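Local coordinates for protein chemotactic transducer PctC (Pseudomonas aeruginosa, PDB 5LTV) that acts as an amino-acid chemoreceptor in chemotaxis, its Cache-type ligand-binding domain binding gamma-aminobutyrate, at residues A[135-140]-A[195-200]. Sequence-based numbering, arbitrary orientation. Where two conformers were deposited one is given.
Sequences VTEPFV and AGKILL. With SO4 (sulfate ion), chain I.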
ATOM      1  N   VAL A 135       4.943   3.378  -1.960  1.00 30.41           N
ATOM      2  CA  VAL A 135       3.944   2.432  -1.504  1.00 31.21           C
ATOM      3  C   VAL A 135       4.721   1.220  -1.022  1.00 34.21           C
ATOM      4  O   VAL A 135       5.631   0.746  -1.710  1.00 37.39           O
ATOM      5  CB  VAL A 135       2.911   2.083  -2.592  1.00 35.93           C
ATOM      6  CG1 VAL A 135       3.560   1.447  -3.779  1.00 39.61           C
ATOM      7  CG2 VAL A 135       1.831   1.172  -2.033  1.00 35.44           C
ATOM      8  N   THR A 136       4.458   0.814   0.207  1.00 28.65           N
ATOM      9  CA  THR A 136       5.205  -0.244   0.854  1.00 29.26           C
ATOM     10  C   THR A 136       4.611  -1.604   0.500  1.00 33.47           C
ATOM     11  O   THR A 136       3.444  -1.729   0.099  1.00 32.19           O
ATOM     12  CB  THR A 136       5.173  -0.061   2.379  1.00 26.04           C
ATOM     13  OG1 THR A 136       3.905  -0.529   2.840  1.00 25.57           O
ATOM     14  CG2 THR A 136       5.361   1.410   2.790  1.00 23.45           C
ATOM     15  N   GLU A 137       5.428  -2.635   0.675  1.00 34.17           N
ATOM     16  CA  GLU A 137       4.896  -3.987   0.713  1.00 35.29           C
ATOM     17  C   GLU A 137       4.164  -4.199   2.047  1.00 35.89           C
ATOM     18  O   GLU A 137       4.295  -3.396   2.982  1.00 34.59           O
ATOM     19  CB  GLU A 137       6.032  -4.997   0.502  1.00 37.37           C
ATOM     20  CG  GLU A 137       6.604  -4.969  -0.938  1.00 44.17           C
ATOM     21  CD  GLU A 137       7.749  -5.981  -1.199  1.00 47.25           C
ATOM     22  OE1 GLU A 137       8.334  -6.513  -0.236  1.00 45.68           O
ATOM     23  OE2 GLU A 137       8.070  -6.235  -2.389  1.00 49.68           O
ATOM     24  N   PRO A 138       3.355  -5.248   2.155  1.00 31.71           N
ATOM     25  CA  PRO A 138       2.640  -5.479   3.425  1.00 27.53           C
ATOM     26  C   PRO A 138       3.597  -5.585   4.606  1.00 29.25           C
ATOM     27  O   PRO A 138       4.732  -6.061   4.493  1.00 28.22           O
ATOM     28  CB  PRO A 138       1.891  -6.799   3.183  1.00 30.22           C
ATOM     29  CG  PRO A 138       1.641  -6.797   1.650  1.00 30.09           C
ATOM     30  CD  PRO A 138       2.935  -6.185   1.094  1.00 32.26           C
ATOM     31  N   PHE A 139       3.149  -5.059   5.738  1.00 27.79           N
ATOM     32  CA  PHE A 139       3.806  -5.291   7.006  1.00 27.18           C
ATOM     33  C   PHE A 139       2.700  -5.402   8.043  1.00 28.67           C
ATOM     34  O   PHE A 139       1.504  -5.395   7.707  1.00 27.88           O
ATOM     35  CB  PHE A 139       4.857  -4.206   7.314  1.00 25.59           C
ATOM     36  CG  PHE A 139       4.302  -2.805   7.398  1.00 29.54           C
ATOM     37  CD1 PHE A 139       4.113  -2.033   6.228  1.00 21.59           C
ATOM     38  CD2 PHE A 139       4.001  -2.244   8.645  1.00 21.53           C
ATOM     39  CE1 PHE A 139       3.609  -0.748   6.301  1.00 28.48           C
ATOM     40  CE2 PHE A 139       3.539  -0.951   8.731  1.00 22.66           C
ATOM     41  CZ  PHE A 139       3.330  -0.185   7.567  1.00 21.47           C
ATOM     42  N   VAL A 140       3.110  -5.555   9.299  1.00 29.28           N
ATOM     43  CA  VAL A 140       2.209  -5.759  10.427  1.00 28.02           C
ATOM     44  C   VAL A 140       2.079  -4.448  11.185  1.00 29.20           C
ATOM     45  O   VAL A 140       3.075  -3.929  11.716  1.00 33.02           O
ATOM     46  CB  VAL A 140       2.727  -6.862  11.370  1.00 30.14           C
ATOM     47  CG1 VAL A 140       1.820  -6.963  12.630  1.00 29.85           C
ATOM     48  CG2 VAL A 140       2.812  -8.207  10.674  1.00 26.57           C
ATOM     49  N   ALA A 195       9.613  -9.642  -8.084  1.00 45.79           N
ATOM     50  CA  ALA A 195      10.573 -10.577  -7.509  1.00 46.36           C
ATOM     51  C   ALA A 195       9.945 -11.890  -7.057  1.00 41.67           C
ATOM     52  O   ALA A 195      10.679 -12.785  -6.632  1.00 44.70           O
ATOM     53  CB  ALA A 195      11.289  -9.922  -6.319  1.00 45.40           C
ATOM     54  N   GLY A 196       8.621 -12.014  -7.091  1.00 42.38           N
ATOM     55  CA  GLY A 196       7.932 -13.211  -6.635  1.00 41.35           C
ATOM     56  C   GLY A 196       7.291 -13.167  -5.266  1.00 42.85           C
ATOM     57  O   GLY A 196       6.826 -14.215  -4.802  1.00 45.27           O
ATOM     58  N   LYS A 197       7.237 -12.002  -4.605  0.64 43.52           N
ATOM     59  CA  LYS A 197       6.647 -11.874  -3.266  0.64 44.24           C
ATOM     60  C   LYS A 197       5.134 -11.666  -3.353  0.64 42.09           C
ATOM     61  O   LYS A 197       4.672 -10.685  -3.944  0.64 40.89           O
ATOM     62  CB  LYS A 197       7.280 -10.709  -2.501  0.64 46.38           C
ATOM     63  CG  LYS A 197       6.745 -10.514  -1.067  0.64 47.75           C
ATOM     64  CD  LYS A 197       7.467 -11.406  -0.068  0.64 51.01           C
ATOM     65  CE  LYS A 197       8.444 -10.593   0.777  0.64 51.91           C
ATOM     66  NZ  LYS A 197       9.412  -9.805  -0.064  0.64 52.46           N
ATOM     67  N   ILE A 198       4.371 -12.571  -2.738  1.00 39.71           N
ATOM     68  CA  ILE A 198       2.916 -12.460  -2.696  1.00 38.09           C
ATOM     69  C   ILE A 198       2.512 -11.327  -1.752  1.00 35.44           C
ATOM     70  O   ILE A 198       2.832 -11.350  -0.561  1.00 35.26           O
ATOM     71  CB  ILE A 198       2.273 -13.786  -2.258  1.00 38.21           C
ATOM     72  CG1 ILE A 198       2.611 -14.905  -3.247  1.00 42.37           C
ATOM     73  CG2 ILE A 198       0.757 -13.629  -2.108  1.00 34.22           C
ATOM     74  CD1 ILE A 198       1.969 -16.215  -2.872  1.00 44.58           C
ATOM     75  N   LEU A 199       1.740 -10.374  -2.269  1.00 32.06           N
ATOM     76  CA  LEU A 199       1.353  -9.150  -1.575  1.00 31.36           C
ATOM     77  C   LEU A 199      -0.087  -9.175  -1.109  1.00 35.11           C
ATOM     78  O   LEU A 199      -0.399  -8.691  -0.023  1.00 34.27           O
ATOM     79  CB  LEU A 199       1.536  -7.934  -2.492  1.00 33.31           C
ATOM     80  CG  LEU A 199       2.845  -7.871  -3.274  1.00 34.06           C
ATOM     81  CD1 LEU A 199       2.756  -6.745  -4.249  1.00 32.72           C
ATOM     82  CD2 LEU A 199       4.040  -7.737  -2.337  1.00 31.87           C
ATOM     83  N   LEU A 200      -0.979  -9.676  -1.947  1.00 36.48           N
ATOM     84  CA  LEU A 200      -2.367  -9.869  -1.590  1.00 30.26           C
ATOM     85  C   LEU A 200      -2.754 -11.235  -2.088  1.00 32.37           C
ATOM     86  O   LEU A 200      -2.298 -11.649  -3.160  1.00 29.78           O
ATOM     87  CB  LEU A 200      -3.245  -8.876  -2.243  1.00 26.93           C
ATOM     88  CG  LEU A 200      -3.001  -7.372  -2.087  1.00 31.66           C
ATOM     89  CD1 LEU A 200      -3.880  -6.650  -3.102  1.00 29.35           C
ATOM     90  CD2 LEU A 200      -3.251  -6.941  -0.662  1.00 28.80           C
TER
HETATM   91  S   SO4 I 302       6.777  -5.599  10.718  1.00 40.54           S
HETATM   92  O1  SO4 I 302       5.839  -6.376   9.928  1.00 39.15           O
HETATM   93  O2  SO4 I 302       8.136  -5.821  10.220  1.00 45.22           O
HETATM   94  O3  SO4 I 302       6.632  -5.983  12.132  1.00 46.14           O
HETATM   95  O4  SO4 I 302       6.466  -4.186  10.619  1.00 43.09           O
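The carboxylate of E137 is the flat group that meets 195-200, beside the puckered pyrrolidine ring of P138, whereas the flat ring of F139 turns to the other side, where it touches the bound gamma-aminobutyrate. At the edge of the F139 ring, in its plane, lie T136 OG1 and E137 O; sulfate O4 approaches the same ring obliquely. The hydroxyl of T136 donates to E137 O from above the carbonyl plane (OG1 to O 2.9 Å) and is also hydrogen-bonded to the backbone N of A150 on strand 147-157.

The P138 ring crosses the L199 side chain at about a right angle. Its CG abuts L199 O at 3.2 Å, while its CD meets L199 CD2 at 3.9 Å. That same methyl also receives E137 CG, at 4.0 Å, so one leucine branch serves two neighbouring residues. Beyond CG the glutamate runs extended (chi2 -180°). In one of two lysine conformers, bent from chi2 to chi4, K197 NZ forms a salt bridge with E137 OE1, weak at 3.5 Å and doubtful as a constant tie. At the far end, V140 N donates to sulfate O1 (2.9 Å, 153° at the hydrogen), an ion also held by R121 and probably acquired from the crystallisation liquor.

The example illustrates how two sheet edges can meet through side chains: 134-140 borders the ligand-binding sheet and 198-200 the second, as in tandem-module (dCache) sensors. W251 of strand 251-256 touches both E137 and L199, and L171 of helix 171-178 packs on P138 and L200, joining the two sheets.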